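Protein SSD1 (Saccharomyces cerevisiae S288C, PDB 7AM1) binds untranslated regions of mRNAs and represses their translation, as a non-enzymatic member of the RNase II family. Local coordinates at residues N322-N327 and N700-C705; R412-S417 and R665-H670; S868-R873 and L909-K914. One frame throughout, in Å; residues are numbered along the deposited sequence.

Contact 1. Residues N322-N327 and N700-C705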
ATOM      1  N   ASN A 322      -9.689  -1.813   9.493  1.00 41.08           N
ATOM      2  CA  ASN A 322      -8.304  -2.230   9.618  1.00 38.79           C
ATOM      3  C   ASN A 322      -7.884  -2.447  11.069  1.00 40.51           C
ATOM      4  O   ASN A 322      -6.690  -2.389  11.375  1.00 38.59           O
ATOM      5  CB  ASN A 322      -7.413  -1.214   8.911  1.00 38.39           C
ATOM      6  CG  ASN A 322      -7.588  -1.264   7.406  1.00 38.08           C
ATOM      7  OD1 ASN A 322      -7.126  -2.199   6.753  1.00 38.66           O
ATOM      8  ND2 ASN A 322      -8.277  -0.276   6.852  1.00 38.33           N
ATOM      9  N   ASN A 323      -8.845  -2.676  11.970  1.00 44.33           N
ATOM     10  CA  ASN A 323      -8.580  -3.234  13.300  1.00 48.18           C
ATOM     11  C   ASN A 323      -7.909  -2.244  14.243  1.00 48.75           C
ATOM     12  O   ASN A 323      -7.229  -2.647  15.191  1.00 48.41           O
ATOM     13  CB  ASN A 323      -7.745  -4.511  13.192  1.00 50.73           C
ATOM     14  CG  ASN A 323      -8.405  -5.555  12.323  1.00 52.36           C
ATOM     15  OD1 ASN A 323      -9.413  -6.137  12.716  1.00 51.70           O
ATOM     16  ND2 ASN A 323      -7.891  -5.746  11.112  1.00 53.57           N
ATOM     17  N   PHE A 324      -8.105  -0.952  14.013  1.00 49.49           N
ATOM     18  CA  PHE A 324      -7.604   0.089  14.907  1.00 51.00           C
ATOM     19  C   PHE A 324      -8.791   0.644  15.690  1.00 54.36           C
ATOM     20  O   PHE A 324      -9.589   1.421  15.159  1.00 56.62           O
ATOM     21  CB  PHE A 324      -6.878   1.179  14.121  1.00 49.06           C
ATOM     22  CG  PHE A 324      -5.633   0.695  13.430  1.00 47.75           C
ATOM     23  CD1 PHE A 324      -4.451   0.538  14.133  1.00 48.37           C
ATOM     24  CD2 PHE A 324      -5.646   0.392  12.080  1.00 45.61           C
ATOM     25  CE1 PHE A 324      -3.303   0.087  13.504  1.00 46.48           C
ATOM     26  CE2 PHE A 324      -4.505  -0.062  11.446  1.00 44.15           C
ATOM     27  CZ  PHE A 324      -3.331  -0.217  12.162  1.00 44.71           C
ATOM     28  N   LEU A 325      -8.916   0.222  16.951  1.00 54.30           N
ATOM     29  CA  LEU A 325      -9.913   0.805  17.839  1.00 54.42           C
ATOM     30  C   LEU A 325      -9.400   2.077  18.500  1.00 53.18           C
ATOM     31  O   LEU A 325     -10.195   2.965  18.826  1.00 53.09           O
ATOM     32  CB  LEU A 325     -10.325  -0.207  18.909  1.00 57.48           C
ATOM     33  CG  LEU A 325     -11.035  -1.464  18.410  1.00 60.15           C
ATOM     34  CD1 LEU A 325     -11.374  -2.360  19.586  1.00 63.46           C
ATOM     35  CD2 LEU A 325     -12.287  -1.106  17.628  1.00 60.54           C
ATOM     36  N   SER A 326      -8.087   2.166  18.721  1.00 52.27           N
ATOM     37  CA  SER A 326      -7.443   3.391  19.191  1.00 53.08           C
ATOM     38  C   SER A 326      -7.952   3.810  20.567  1.00 56.53           C
ATOM     39  O   SER A 326      -7.942   4.994  20.911  1.00 56.89           O
ATOM     40  CB  SER A 326      -7.636   4.522  18.178  1.00 51.80           C
ATOM     41  OG  SER A 326      -7.138   4.141  16.906  1.00 50.34           O
ATOM     42  N   ASN A 327      -8.363   2.839  21.379  1.00 60.45           N
ATOM     43  CA  ASN A 327      -8.920   3.104  22.697  1.00 64.99           C
ATOM     44  C   ASN A 327      -7.984   2.696  23.829  1.00 65.83           C
ATOM     45  O   ASN A 327      -8.362   2.795  25.000  1.00 69.53           O
ATOM     46  CB  ASN A 327     -10.261   2.380  22.841  1.00 67.64           C
ATOM     47  CG  ASN A 327     -10.115   0.871  22.776  1.00 68.67           C
ATOM     48  OD1 ASN A 327      -9.097   0.353  22.316  1.00 67.52           O
ATOM     49  ND2 ASN A 327     -11.135   0.156  23.238  1.00 70.78           N
ATOM     50  N   ASN A 700       3.143  -7.827  11.690  1.00 33.79           N
ATOM     51  CA  ASN A 700       2.839  -7.872  10.265  1.00 33.66           C
ATOM     52  C   ASN A 700       1.378  -7.530  10.020  1.00 34.47           C
ATOM     53  O   ASN A 700       1.046  -6.740   9.130  1.00 33.67           O
ATOM     54  CB  ASN A 700       3.146  -9.263   9.708  1.00 34.94           C
ATOM     55  CG  ASN A 700       4.623  -9.516   9.538  1.00 35.25           C
ATOM     56  OD1 ASN A 700       5.408  -8.590   9.320  1.00 35.08           O
ATOM     57  ND2 ASN A 700       5.015 -10.781   9.643  1.00 36.13           N
ATOM     58  N   PHE A 701       0.482  -8.133  10.799  1.00 36.70           N
ATOM     59  CA  PHE A 701      -0.943  -7.906  10.596  1.00 38.66           C
ATOM     60  C   PHE A 701      -1.293  -6.434  10.769  1.00 37.33           C
ATOM     61  O   PHE A 701      -1.922  -5.826   9.896  1.00 36.60           O
ATOM     62  CB  PHE A 701      -1.741  -8.781  11.565  1.00 41.32           C
ATOM     63  CG  PHE A 701      -3.213  -8.519  11.541  1.00 43.29           C
ATOM     64  CD1 PHE A 701      -4.003  -9.014  10.518  1.00 42.82           C
ATOM     65  CD2 PHE A 701      -3.815  -7.804  12.563  1.00 45.34           C
ATOM     66  CE1 PHE A 701      -5.362  -8.774  10.497  1.00 42.99           C
ATOM     67  CE2 PHE A 701      -5.183  -7.572  12.552  1.00 46.21           C
ATOM     68  CZ  PHE A 701      -5.952  -8.057  11.518  1.00 44.30           C
ATOM     69  N   LYS A 702      -0.881  -5.840  11.888  1.00 37.09           N
ATOM     70  CA  LYS A 702      -1.251  -4.457  12.162  1.00 37.73           C
ATOM     71  C   LYS A 702      -0.549  -3.488  11.213  1.00 37.89           C
ATOM     72  O   LYS A 702      -1.119  -2.447  10.868  1.00 37.92           O
ATOM     73  CB  LYS A 702      -0.956  -4.118  13.622  1.00 39.43           C
ATOM     74  CG  LYS A 702      -1.681  -5.050  14.606  1.00 43.30           C
ATOM     75  CD  LYS A 702      -3.161  -4.709  14.848  1.00 47.34           C
ATOM     76  CE  LYS A 702      -3.406  -3.250  15.199  1.00 51.17           C
ATOM     77  NZ  LYS A 702      -4.624  -3.075  16.045  1.00 54.61           N
ATOM     78  N   LYS A 703       0.685  -3.791  10.796  1.00 36.36           N
ATOM     79  CA  LYS A 703       1.389  -2.899   9.879  1.00 35.50           C
ATOM     80  C   LYS A 703       0.749  -2.914   8.496  1.00 34.91           C
ATOM     81  O   LYS A 703       0.564  -1.861   7.877  1.00 33.20           O
ATOM     82  CB  LYS A 703       2.862  -3.295   9.790  1.00 34.00           C
ATOM     83  CG  LYS A 703       3.683  -2.402   8.885  1.00 34.13           C
ATOM     84  CD  LYS A 703       5.149  -2.393   9.315  1.00 35.02           C
ATOM     85  CE  LYS A 703       5.952  -1.395   8.515  1.00 35.44           C
ATOM     86  NZ  LYS A 703       5.487  -0.010   8.794  1.00 35.76           N
ATOM     87  N   ASP A 704       0.373  -4.091   8.003  1.00 35.28           N
ATOM     88  CA  ASP A 704      -0.301  -4.129   6.713  1.00 35.81           C
ATOM     89  C   ASP A 704      -1.665  -3.464   6.797  1.00 34.00           C
ATOM     90  O   ASP A 704      -2.110  -2.845   5.827  1.00 32.95           O
ATOM     91  CB  ASP A 704      -0.398  -5.572   6.227  1.00 37.30           C
ATOM     92  CG  ASP A 704       0.949  -6.120   5.792  1.00 36.70           C
ATOM     93  OD1 ASP A 704       1.856  -5.308   5.514  1.00 36.46           O
ATOM     94  OD2 ASP A 704       1.112  -7.351   5.743  1.00 37.17           O
ATOM     95  N   CYS A 705      -2.320  -3.545   7.957  1.00 36.83           N
ATOM     96  CA  CYS A 705      -3.558  -2.807   8.172  1.00 36.73           C
ATOM     97  C   CYS A 705      -3.322  -1.301   8.143  1.00 35.25           C
ATOM     98  O   CYS A 705      -4.150  -0.552   7.608  1.00 35.10           O
ATOM     99  CB  CYS A 705      -4.188  -3.223   9.503  1.00 38.09           C
ATOM    100  SG  CYS A 705      -5.007  -4.855   9.489  1.00 39.59           S
TER
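Asn323 leans against Phe701 and Cys705 of helix 689-725, and its side chain makes the central part of the contact. CB comes first, near the ring at Phe701 CE2; one atom on, CG lies 3.6 Å from Phe701 CZ. A chi1 of -57° sets CG beside the backbone N; the Asn323 and Phe701 side chains cross at about a right angle, amide and ring planes 45° apart. The amide then splits its polar ends: OD1 turns to the backbone N of Leu220, while Asn323 ND2 donates to Cys705 SG at 3.4 Å, with an N-H...S angle of 155° and the sulfur almost in the amide plane. Cys705 SG also sits over one face of the Phe701 ring, displaced toward its rim.

The backbone of Asn323 is used as well. Its positive phi makes it the C-prime residue of a Schellman motif closing helix 311-321, with Phe324 N bonded to Leu319 O. The carbonyl O of Asn323 receives Lys702 NZ at 2.8 Å, from above the carbonyl plane. Lys702 bends at chi2 and chi3 to get there, sliding past Phe324 in the opposite direction, with Lys702 CE 3.7 Å from Phe324 CE1. At its edge the Phe324 ring meets Lys702 O, 3.4 Å from Phe324 CZ, and the carbonyl carbon of Cys705. Phe324 CE2 also makes an apolar contact with Cys705 CB at 3.7 Å.

The end of helix 311-321 is thus joined to the long helix 689-725 by an ammonium-carbonyl bond and an amide-thiol bond; the buried lysine's charge is probably eased by the carbonyl dipole.

Contact 2. Residues R412-S417 and R665-H670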
ATOM      1  N   ARG A 412      -0.098  -2.030  25.899  1.00 51.32           N
ATOM      2  CA  ARG A 412      -1.059  -1.259  25.119  1.00 50.85           C
ATOM      3  C   ARG A 412      -0.438  -0.789  23.810  1.00 46.14           C
ATOM      4  O   ARG A 412      -1.121  -0.721  22.781  1.00 43.31           O
ATOM      5  CB  ARG A 412      -1.555  -0.086  25.964  1.00 55.32           C
ATOM      6  CG  ARG A 412      -2.397  -0.572  27.144  1.00 59.90           C
ATOM      7  CD  ARG A 412      -2.550   0.466  28.245  1.00 63.78           C
ATOM      8  NE  ARG A 412      -3.402  -0.028  29.327  1.00 67.51           N
ATOM      9  CZ  ARG A 412      -4.731  -0.041  29.315  1.00 69.78           C
ATOM     10  NH1 ARG A 412      -5.407   0.422  28.271  1.00 69.94           N
ATOM     11  NH2 ARG A 412      -5.385  -0.523  30.361  1.00 71.63           N
ATOM     12  N   ALA A 413       0.858  -0.457  23.826  1.00 45.66           N
ATOM     13  CA  ALA A 413       1.558  -0.116  22.590  1.00 43.78           C
ATOM     14  C   ALA A 413       1.741  -1.344  21.707  1.00 42.91           C
ATOM     15  O   ALA A 413       1.683  -1.250  20.477  1.00 41.49           O
ATOM     16  CB  ALA A 413       2.914   0.513  22.910  1.00 42.80           C
ATOM     17  N   ARG A 414       1.998  -2.501  22.320  1.00 43.77           N
ATOM     18  CA  ARG A 414       2.085  -3.740  21.556  1.00 44.68           C
ATOM     19  C   ARG A 414       0.754  -4.048  20.881  1.00 41.83           C
ATOM     20  O   ARG A 414       0.720  -4.532  19.742  1.00 38.03           O
ATOM     21  CB  ARG A 414       2.510  -4.884  22.475  1.00 49.56           C
ATOM     22  CG  ARG A 414       2.727  -6.221  21.782  1.00 53.87           C
ATOM     23  CD  ARG A 414       2.903  -7.336  22.804  1.00 60.08           C
ATOM     24  NE  ARG A 414       4.149  -7.205  23.556  1.00 65.73           N
ATOM     25  CZ  ARG A 414       5.287  -7.829  23.257  1.00 70.38           C
ATOM     26  NH1 ARG A 414       5.357  -8.642  22.212  1.00 72.63           N
ATOM     27  NH2 ARG A 414       6.362  -7.638  24.013  1.00 71.25           N
ATOM     28  N   LYS A 415      -0.359  -3.771  21.570  1.00 45.50           N
ATOM     29  CA  LYS A 415      -1.675  -4.010  20.984  1.00 46.89           C
ATOM     30  C   LYS A 415      -1.927  -3.092  19.792  1.00 46.58           C
ATOM     31  O   LYS A 415      -2.398  -3.540  18.739  1.00 46.44           O
ATOM     32  CB  LYS A 415      -2.765  -3.820  22.041  1.00 47.55           C
ATOM     33  CG  LYS A 415      -4.161  -4.208  21.563  1.00 46.87           C
ATOM     34  N   ARG A 416      -1.635  -1.795  19.944  1.00 44.65           N
ATOM     35  CA  ARG A 416      -1.755  -0.871  18.818  1.00 42.84           C
ATOM     36  C   ARG A 416      -0.831  -1.289  17.685  1.00 39.34           C
ATOM     37  O   ARG A 416      -1.246  -1.378  16.523  1.00 36.24           O
ATOM     38  CB  ARG A 416      -1.429   0.553  19.271  1.00 46.38           C
ATOM     39  CG  ARG A 416      -2.602   1.320  19.841  1.00 51.23           C
ATOM     40  CD  ARG A 416      -2.354   2.831  19.859  1.00 55.04           C
ATOM     41  NE  ARG A 416      -3.394   3.492  20.639  1.00 59.90           N
ATOM     42  CZ  ARG A 416      -3.793   4.749  20.477  1.00 63.02           C
ATOM     43  NH1 ARG A 416      -3.231   5.530  19.562  1.00 62.45           N
ATOM     44  NH2 ARG A 416      -4.757   5.229  21.250  1.00 65.97           N
ATOM     45  N   SER A 417       0.442  -1.529  18.017  1.00 40.12           N
ATOM     46  CA  SER A 417       1.443  -2.139  17.149  1.00 41.09           C
ATOM     47  C   SER A 417       1.992  -1.170  16.108  1.00 41.36           C
ATOM     48  O   SER A 417       3.210  -1.076  15.939  1.00 42.16           O
ATOM     49  CB  SER A 417       0.874  -3.385  16.462  1.00 41.05           C
ATOM     50  OG  SER A 417       1.890  -4.100  15.774  1.00 41.00           O
ATOM     51  N   ARG A 665       6.577   5.019  15.921  1.00 37.40           N
ATOM     52  CA  ARG A 665       5.409   4.630  15.142  1.00 37.73           C
ATOM     53  C   ARG A 665       5.334   3.146  14.810  1.00 36.83           C
ATOM     54  O   ARG A 665       4.300   2.708  14.293  1.00 38.08           O
ATOM     55  CB  ARG A 665       5.342   5.429  13.828  1.00 37.11           C
ATOM     56  CG  ARG A 665       6.631   5.449  13.005  1.00 36.64           C
ATOM     57  CD  ARG A 665       6.427   6.231  11.713  1.00 35.41           C
ATOM     58  NE  ARG A 665       7.567   6.163  10.808  1.00 34.87           N
ATOM     59  CZ  ARG A 665       7.765   5.195   9.915  1.00 35.71           C
ATOM     60  NH1 ARG A 665       6.911   4.181   9.814  1.00 35.32           N
ATOM     61  NH2 ARG A 665       8.835   5.235   9.130  1.00 36.02           N
ATOM     62  N   ARG A 666       6.373   2.362  15.098  1.00 35.91           N
ATOM     63  CA  ARG A 666       6.385   0.927  14.842  1.00 36.22           C
ATOM     64  C   ARG A 666       6.767   0.185  16.116  1.00 37.17           C
ATOM     65  O   ARG A 666       7.819   0.458  16.706  1.00 38.31           O
ATOM     66  CB  ARG A 666       7.372   0.572  13.727  1.00 36.59           C
ATOM     67  CG  ARG A 666       7.161   1.323  12.433  1.00 36.20           C
ATOM     68  CD  ARG A 666       8.022   0.723  11.319  1.00 36.02           C
ATOM     69  NE  ARG A 666       9.452   0.790  11.636  1.00 36.18           N
ATOM     70  CZ  ARG A 666      10.396   1.270  10.826  1.00 35.53           C
ATOM     71  NH1 ARG A 666      10.083   1.733   9.621  1.00 35.90           N
ATOM     72  NH2 ARG A 666      11.663   1.284  11.222  1.00 36.10           N
ATOM     73  N   TYR A 667       5.926  -0.762  16.536  1.00 36.60           N
ATOM     74  CA  TYR A 667       6.254  -1.523  17.733  1.00 36.98           C
ATOM     75  C   TYR A 667       7.345  -2.558  17.480  1.00 35.99           C
ATOM     76  O   TYR A 667       8.077  -2.911  18.408  1.00 36.93           O
ATOM     77  CB  TYR A 667       5.025  -2.236  18.300  1.00 37.71           C
ATOM     78  CG  TYR A 667       5.326  -2.872  19.634  1.00 41.35           C
ATOM     79  CD1 TYR A 667       5.261  -2.129  20.804  1.00 42.81           C
ATOM     80  CD2 TYR A 667       5.723  -4.200  19.720  1.00 44.16           C
ATOM     81  CE1 TYR A 667       5.560  -2.696  22.027  1.00 45.18           C
ATOM     82  CE2 TYR A 667       6.024  -4.776  20.938  1.00 46.63           C
ATOM     83  CZ  TYR A 667       5.941  -4.021  22.087  1.00 47.17           C
ATOM     84  OH  TYR A 667       6.239  -4.596  23.298  1.00 48.93           O
ATOM     85  N   ALA A 668       7.467  -3.068  16.251  1.00 34.93           N
ATOM     86  CA  ALA A 668       8.538  -4.016  15.963  1.00 35.59           C
ATOM     87  C   ALA A 668       9.891  -3.437  16.359  1.00 37.54           C
ATOM     88  O   ALA A 668      10.756  -4.150  16.884  1.00 38.12           O
ATOM     89  CB  ALA A 668       8.532  -4.387  14.480  1.00 33.97           C
ATOM     90  N   ASP A 669      10.082  -2.134  16.129  1.00 37.24           N
ATOM     91  CA  ASP A 669      11.331  -1.479  16.495  1.00 37.85           C
ATOM     92  C   ASP A 669      11.596  -1.566  17.992  1.00 40.11           C
ATOM     93  O   ASP A 669      12.758  -1.602  18.412  1.00 42.26           O
ATOM     94  CB  ASP A 669      11.305  -0.018  16.041  1.00 36.07           C
ATOM     95  CG  ASP A 669      11.256   0.123  14.527  1.00 36.63           C
ATOM     96  OD1 ASP A 669      10.397  -0.537  13.906  1.00 36.39           O
ATOM     97  OD2 ASP A 669      12.057   0.898  13.957  1.00 36.01           O
ATOM     98  N   HIS A 670      10.541  -1.588  18.814  1.00 40.47           N
ATOM     99  CA  HIS A 670      10.736  -1.751  20.251  1.00 40.73           C
ATOM    100  C   HIS A 670      11.423  -3.074  20.549  1.00 42.14           C
ATOM    101  O   HIS A 670      12.382  -3.128  21.325  1.00 43.56           O
ATOM    102  CB  HIS A 670       9.401  -1.672  20.991  1.00 39.84           C
ATOM    103  CG  HIS A 670       8.804  -0.302  21.015  1.00 41.33           C
ATOM    104  ND1 HIS A 670       8.212   0.231  22.140  1.00 42.15           N
ATOM    105  CD2 HIS A 670       8.708   0.647  20.053  1.00 40.97           C
ATOM    106  CE1 HIS A 670       7.777   1.448  21.870  1.00 42.81           C
ATOM    107  NE2 HIS A 670       8.066   1.725  20.611  1.00 41.63           N
TER
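Tyr667 lays its ring on the backbone and first side-chain carbons of Arg414, in the last turn of helix 408-416. Arg414 CA stands 3.6 Å from the ring centroid, only 12° off the normal, a CH-pi contact, while Arg414 CB lies 3.6 Å from Tyr667 CZ. The opposite face of the ring is taken by CB of His670, one turn further along its own segment, so the aromatic plane is clamped on both sides. A chi1 of -172° sets CG of the tyrosine anti to its backbone N, and Ala413 CB closes up to Tyr667 CD1 at 4.1 Å. At the base of the side chain, Tyr667 N donates to Ser417 O at 2.8 Å.

Both segments belong to the RNB domain, and this bond joins the end of helix 408-416, where Ser417 has taken a positive phi, to the segment leading into helix 668-681. Beside it, Arg666 grips Asp669 side-on, NE to OD1 and NH2 to OD2, each at 2.8 Å; Arg666 also bridges to Asp530. An alanine in place of Tyr667 would probably open a gap between Arg414 CA and His670 CB and leave Asp410 without its hydroxyl partner.

The solvent side is at Arg414, a partly exposed residue, whose guanidinium makes no hydrogen bond to the ring's hydroxyl. Its chain bends at chi3, and the guanidinium, its plane 58° from that of the ring, passes one face over Tyr667 OH. Arg414 NH2 is 3.1 Å from Tyr667 OH, but at a poor angle; the hydroxyl pairs instead with Asp410 OD1.

Contact 3. Residues S868-R873 and L909-K914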
ATOM      1  N   SER A 868      -6.795  15.282 -31.393  1.00 50.60           N
ATOM      2  CA  SER A 868      -5.631  15.157 -32.260  1.00 54.79           C
ATOM      3  C   SER A 868      -4.541  14.265 -31.673  1.00 52.00           C
ATOM      4  O   SER A 868      -3.620  13.887 -32.404  1.00 52.08           O
ATOM      5  CB  SER A 868      -5.049  16.541 -32.557  1.00 61.70           C
ATOM      6  OG  SER A 868      -4.702  17.211 -31.357  1.00 64.57           O
ATOM      7  N   THR A 869      -4.620  13.912 -30.389  1.00 49.78           N
ATOM      8  CA  THR A 869      -3.662  12.988 -29.796  1.00 48.98           C
ATOM      9  C   THR A 869      -3.975  11.527 -30.101  1.00 49.73           C
ATOM     10  O   THR A 869      -3.158  10.658 -29.789  1.00 50.01           O
ATOM     11  CB  THR A 869      -3.617  13.156 -28.274  1.00 45.63           C
ATOM     12  OG1 THR A 869      -4.872  12.741 -27.717  1.00 42.64           O
ATOM     13  CG2 THR A 869      -3.351  14.604 -27.896  1.00 46.12           C
ATOM     14  N   THR A 870      -5.126  11.235 -30.692  1.00 50.47           N
ATOM     15  CA  THR A 870      -5.549   9.860 -30.903  1.00 50.44           C
ATOM     16  C   THR A 870      -5.116   9.369 -32.281  1.00 51.04           C
ATOM     17  O   THR A 870      -4.838  10.152 -33.190  1.00 50.55           O
ATOM     18  CB  THR A 870      -7.068   9.738 -30.750  1.00 51.54           C
ATOM     19  OG1 THR A 870      -7.725  10.377 -31.852  1.00 53.01           O
ATOM     20  CG2 THR A 870      -7.524  10.392 -29.448  1.00 51.20           C
ATOM     21  N   GLU A 871      -5.041   8.047 -32.416  1.00 52.33           N
ATOM     22  CA  GLU A 871      -4.674   7.389 -33.669  1.00 55.80           C
ATOM     23  C   GLU A 871      -5.946   6.780 -34.254  1.00 53.43           C
ATOM     24  O   GLU A 871      -6.448   5.773 -33.743  1.00 51.66           O
ATOM     25  CB  GLU A 871      -3.600   6.330 -33.428  1.00 60.37           C
ATOM     26  CG  GLU A 871      -3.044   5.689 -34.697  1.00 66.70           C
ATOM     27  CD  GLU A 871      -2.338   6.690 -35.603  1.00 72.28           C
ATOM     28  OE1 GLU A 871      -1.803   7.692 -35.082  1.00 73.43           O
ATOM     29  OE2 GLU A 871      -2.322   6.479 -36.837  1.00 75.23           O
ATOM     30  N   THR A 872      -6.464   7.385 -35.325  1.00 54.03           N
ATOM     31  CA  THR A 872      -7.774   7.030 -35.852  1.00 54.44           C
ATOM     32  C   THR A 872      -7.720   6.840 -37.361  1.00 53.79           C
ATOM     33  O   THR A 872      -6.784   7.284 -38.032  1.00 55.18           O
ATOM     34  CB  THR A 872      -8.823   8.104 -35.521  1.00 57.69           C
ATOM     35  OG1 THR A 872      -8.370   9.379 -35.995  1.00 61.15           O
ATOM     36  CG2 THR A 872      -9.077   8.178 -34.026  1.00 56.73           C
ATOM     37  N   ARG A 873      -8.744   6.165 -37.885  1.00 50.34           N
ATOM     38  CA  ARG A 873      -8.912   6.045 -39.326  1.00 51.37           C
ATOM     39  C   ARG A 873     -10.339   5.625 -39.647  1.00 49.40           C
ATOM     40  O   ARG A 873     -11.012   4.975 -38.841  1.00 47.95           O
ATOM     41  CB  ARG A 873      -7.925   5.048 -39.938  1.00 55.85           C
ATOM     42  CG  ARG A 873      -8.086   3.623 -39.468  1.00 58.74           C
ATOM     43  CD  ARG A 873      -6.911   2.782 -39.939  1.00 63.69           C
ATOM     44  NE  ARG A 873      -7.246   1.362 -39.980  1.00 67.27           N
ATOM     45  CZ  ARG A 873      -7.075   0.517 -38.969  1.00 69.55           C
ATOM     46  NH1 ARG A 873      -6.570   0.939 -37.816  1.00 69.05           N
ATOM     47  NH2 ARG A 873      -7.416  -0.757 -39.110  1.00 71.57           N
ATOM     48  N   LEU A 909     -12.257   8.974 -24.488  1.00 40.42           N
ATOM     49  CA  LEU A 909     -12.935   9.983 -25.286  1.00 41.33           C
ATOM     50  C   LEU A 909     -13.218   9.415 -26.671  1.00 41.51           C
ATOM     51  O   LEU A 909     -12.363   8.759 -27.271  1.00 42.19           O
ATOM     52  CB  LEU A 909     -12.055  11.232 -25.382  1.00 41.90           C
ATOM     53  CG  LEU A 909     -12.608  12.477 -26.077  1.00 44.00           C
ATOM     54  CD1 LEU A 909     -13.702  13.111 -25.237  1.00 44.56           C
ATOM     55  CD2 LEU A 909     -11.501  13.488 -26.368  1.00 44.39           C
ATOM     56  N   ASN A 910     -14.432   9.626 -27.160  1.00 40.17           N
ATOM     57  CA  ASN A 910     -14.760   9.222 -28.521  1.00 40.76           C
ATOM     58  C   ASN A 910     -14.126  10.196 -29.507  1.00 41.40           C
ATOM     59  O   ASN A 910     -14.579  11.344 -29.623  1.00 40.38           O
ATOM     60  CB  ASN A 910     -16.276   9.168 -28.723  1.00 41.59           C
ATOM     61  CG  ASN A 910     -16.666   8.645 -30.097  1.00 43.20           C
ATOM     62  OD1 ASN A 910     -15.832   8.533 -30.993  1.00 44.15           O
ATOM     63  ND2 ASN A 910     -17.945   8.337 -30.271  1.00 43.01           N
ATOM     64  N   PRO A 911     -13.106   9.779 -30.262  1.00 44.14           N
ATOM     65  CA  PRO A 911     -12.484  10.714 -31.209  1.00 46.44           C
ATOM     66  C   PRO A 911     -13.373  11.038 -32.394  1.00 47.13           C
ATOM     67  O   PRO A 911     -13.055  11.976 -33.137  1.00 48.54           O
ATOM     68  CB  PRO A 911     -11.209   9.983 -31.642  1.00 48.60           C
ATOM     69  CG  PRO A 911     -11.532   8.552 -31.496  1.00 48.75           C
ATOM     70  CD  PRO A 911     -12.517   8.431 -30.356  1.00 46.28           C
ATOM     71  N   PHE A 912     -14.457  10.290 -32.615  1.00 46.35           N
ATOM     72  CA  PHE A 912     -15.379  10.581 -33.705  1.00 49.72           C
ATOM     73  C   PHE A 912     -16.661  11.243 -33.214  1.00 54.01           C
ATOM     74  O   PHE A 912     -17.737  11.020 -33.782  1.00 52.36           O
ATOM     75  CB  PHE A 912     -15.712   9.298 -34.464  1.00 48.03           C
ATOM     76  CG  PHE A 912     -14.514   8.606 -35.018  1.00 46.80           C
ATOM     77  CD1 PHE A 912     -13.973   8.994 -36.233  1.00 47.68           C
ATOM     78  CD2 PHE A 912     -13.920   7.569 -34.324  1.00 44.43           C
ATOM     79  CE1 PHE A 912     -12.863   8.354 -36.745  1.00 47.77           C
ATOM     80  CE2 PHE A 912     -12.812   6.927 -34.830  1.00 44.73           C
ATOM     81  CZ  PHE A 912     -12.283   7.320 -36.042  1.00 46.35           C
ATOM     82  N   MET A 913     -16.560  12.071 -32.180  1.00 61.33           N
ATOM     83  CA  MET A 913     -17.661  12.902 -31.723  1.00 69.83           C
ATOM     84  C   MET A 913     -17.669  14.206 -32.515  1.00 79.77           C
ATOM     85  O   MET A 913     -16.642  14.640 -33.041  1.00 74.99           O
ATOM     86  CB  MET A 913     -17.544  13.187 -30.226  1.00 67.02           C
ATOM     87  CG  MET A 913     -16.280  13.940 -29.832  1.00 66.73           C
ATOM     88  SD  MET A 913     -16.170  14.248 -28.058  1.00 65.11           S
ATOM     89  CE  MET A 913     -17.629  15.279 -27.839  1.00 66.29           C
ATOM     90  N   LYS A 914     -18.837  14.836 -32.580  1.00 99.11           N
ATOM     91  CA  LYS A 914     -18.976  16.111 -33.280  1.00107.01           C
ATOM     92  C   LYS A 914     -18.598  17.292 -32.389  1.00110.17           C
ATOM     93  O   LYS A 914     -19.006  17.368 -31.230  1.00110.01           O
ATOM     94  CB  LYS A 914     -20.409  16.284 -33.791  1.00110.84           C
TER
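Thr872 meets both Pro911 and Phe912, its methyl turned to the proline and its CB to the aromatic ring. The Thr872 and Pro911 side chains slide past each other in opposite directions, bringing Thr872 CG2 to 3.5 Å from Pro911 CG. That methyl is beside the backbone N and anti to the carbonyl carbon, with OG1 in the crowded position between them (chi1 55°). Phe912 comes in obliquely by its tip: Phe912 CZ lies 3.6 Å from Thr872 CB and 3.9 Å from Arg873 O. Its ring also packs edge-to-face with Tyr879.

Thr870 crosses Pro911 obliquely at the other end of the contact, Thr870 OG1 standing 3.5 Å from Pro911 CB; the same hydroxyl is hydrogen-bonded to Ile867 O.

The proline and phenylalanine are held in these poses by their own chain. They fill the two middle positions of a type I turn from Asn910 to Met913, and Asn910 OD1 accepts from Phe912 N at 2.8 Å in an Asx turn, while Asn910 ND2 bonds to Gln783 O and Val786 O. The turn follows strand 903-908, last of a five-stranded sheet in the C-terminal part of the protein, and meets the edge strand 872-875 of another sheet.

No hydrogen bond or salt bridge links the two segments: they are joined mostly by carbon packing, which depends on shape rather than on charge or directed bonds.

In the fold
Contacts 1 and 2 are buried neighbours, their centres 10 Å apart, and they touch directly: Lys702 CB lies 3.5 Å from Ser417 CB. They bring together the ends of helices 311-321 and 408-416, helix 689-725 and the segment leading into helix 668-681, helices 668-681 and 689-725 following one another in the chain. Contact 3 is a surface contact on the other side of the chain's centre, about 47 and 54 Å from them between centres, and joins elements of the C-terminal sheets. Chemistry changes accordingly: contact 1 carries polar side-chain bonds, contact 2 combines a backbone bond with a clamped aromatic ring, and contact 3 is mostly van der Waals packing of threonine, proline and phenylalanine side chains.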